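Local coordinates for protein gluconokinase (Sinorhizobium meliloti, PDB 3T61) that probably phosphorylates D-gluconate at the expense of ATP, giving 6-phospho-D-gluconate and ADP, at residues K103-E106 and G111-F114. Numbering follows the deposited sequence.
Sequences KLRE and GLAF
Leu112 pushes its CD2 methyl against helix 98-106, where CD2 lies 3.6 Å from the carbonyl O of Leu104 and 3.9 Å from Leu104 CB. With CG anti to the backbone N (chi1 -176°), the Leu112 side chain reaches across to the helix backbone. Leu104 CD1 meets the Phe114 ring at its edge, 4.2 Å from CZ and near the ring plane. Arg105, extended from CG to NE, comes to the ring at a slant, NE 3.9 Å from Phe114 CE2, with guanidinium and ring planes 70° apart. One water joins the two segments where no direct hydrogen bond does. It accepts from Arg105 NE at 2.9 Å and donates to Leu112 O at 2.7 Å, lying in the guanidinium plane and also at the edge of the Phe114 ring. Helix 98-106 is the connection of a beta-alpha-beta crossover between parallel strands 90-92 and 113-118, consistent with a P-loop kinase-like fold; a short loop leads from the helix into strand 113-118, which lies between strands 21-24 and 157-161 in the parallel sheet. Ile79 and Leu83 of helix 69-83 pack on Leu104 and Leu112 respectively, while Val22 and Met24 of strand 21-24 touch Phe114. The guanidinium is held by salt bridges from NH1 to Asp102 and from NH2 to Glu154; Arg156 also hydrogen-bonds Leu112 O. A leucine in place of Arg105 would probably cost Asp102 and Glu154 this cationic partner and leave the water without its NE donor.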
loop_
_atom_site.group_PDB
_atom_site.type_symbol
_atom_site.label_atom_id
_atom_site.label_comp_id
_atom_site.label_asym_id
_atom_site.label_seq_id
_atom_site.Cartn_x
_atom_site.Cartn_y
_atom_site.Cartn_z
ATOM N N LYS A 103 -2.592 22.623 -2.807
ATOM C CA LYS A 103 -1.188 22.396 -3.139
ATOM C C LYS A 103 -1.068 21.799 -4.527
ATOM O O LYS A 103 -0.290 22.278 -5.354
ATOM C CB LYS A 103 -0.524 21.456 -2.134
ATOM C CG LYS A 103 0.461 22.149 -1.224
ATOM C CD LYS A 103 1.565 22.849 -2.014
ATOM C CE LYS A 103 2.438 23.672 -1.085
ATOM N NZ LYS A 103 3.515 24.416 -1.792
ATOM N N LEU A 104 -1.843 20.751 -4.784
ATOM C CA LEU A 104 -1.823 20.097 -6.084
ATOM C C LEU A 104 -2.108 21.094 -7.223
ATOM O O LEU A 104 -1.529 20.994 -8.312
ATOM C CB LEU A 104 -2.842 18.951 -6.103
ATOM C CG LEU A 104 -2.533 17.734 -5.218
ATOM C CD1 LEU A 104 -3.558 16.653 -5.470
ATOM C CD2 LEU A 104 -1.126 17.198 -5.536
ATOM N N ARG A 105 -2.998 22.053 -6.968
ATOM C CA ARG A 105 -3.335 23.076 -7.961
ATOM C C ARG A 105 -2.126 23.953 -8.278
ATOM O O ARG A 105 -1.953 24.381 -9.415
ATOM C CB ARG A 105 -4.484 23.963 -7.464
ATOM C CG ARG A 105 -5.872 23.389 -7.690
ATOM C CD ARG A 105 -6.913 24.131 -6.862
ATOM N NE ARG A 105 -8.159 23.377 -6.819
ATOM C CZ ARG A 105 -8.871 23.161 -5.721
ATOM N NH1 ARG A 105 -8.470 23.641 -4.553
ATOM N NH2 ARG A 105 -9.982 22.450 -5.796
ATOM N N GLU A 106 -1.290 24.216 -7.276
ATOM C CA GLU A 106 -0.096 25.036 -7.487
ATOM C C GLU A 106 0.887 24.371 -8.446
ATOM O O GLU A 106 1.760 25.031 -8.989
ATOM C CB GLU A 106 0.623 25.314 -6.164
ATOM C CG GLU A 106 -0.249 25.938 -5.104
ATOM C CD GLU A 106 0.540 26.437 -3.909
ATOM O OE1 GLU A 106 1.547 25.799 -3.542
ATOM O OE2 GLU A 106 0.141 27.466 -3.324
ATOM N N GLY A 111 -4.955 25.203 -14.093
ATOM C CA GLY A 111 -5.063 24.153 -15.092
ATOM C C GLY A 111 -5.396 22.759 -14.580
ATOM O O GLY A 111 -5.322 21.796 -15.340
ATOM N N LEU A 112 -5.778 22.633 -13.313
ATOM C CA LEU A 112 -6.091 21.316 -12.754
ATOM C C LEU A 112 -7.582 21.074 -12.458
ATOM O O LEU A 112 -8.226 21.868 -11.769
ATOM C CB LEU A 112 -5.278 21.090 -11.471
ATOM C CG LEU A 112 -5.410 19.716 -10.803
ATOM C CD1 LEU A 112 -4.880 18.651 -11.750
ATOM C CD2 LEU A 112 -4.659 19.695 -9.464
ATOM N N ALA A 113 -8.107 19.964 -12.972
ATOM C CA ALA A 113 -9.504 19.580 -12.761
ATOM C C ALA A 113 -9.631 18.381 -11.819
ATOM O O ALA A 113 -8.829 17.442 -11.867
ATOM C CB ALA A 113 -10.171 19.254 -14.095
ATOM N N PHE A 114 -10.652 18.420 -10.971
ATOM C CA PHE A 114 -10.922 17.353 -10.017
ATOM C C PHE A 114 -12.289 16.720 -10.287
ATOM O O PHE A 114 -13.267 17.431 -10.515
ATOM C CB PHE A 114 -10.938 17.911 -8.595
ATOM C CG PHE A 114 -9.578 18.129 -7.991
ATOM C CD1 PHE A 114 -8.935 17.103 -7.302
ATOM C CD2 PHE A 114 -8.961 19.374 -8.070
ATOM C CE1 PHE A 114 -7.699 17.317 -6.681
ATOM C CE2 PHE A 114 -7.723 19.601 -7.455
ATOM C CZ PHE A 114 -7.091 18.567 -6.758
HETATM O O HOH W 1 -9.161 22.546 -9.379
#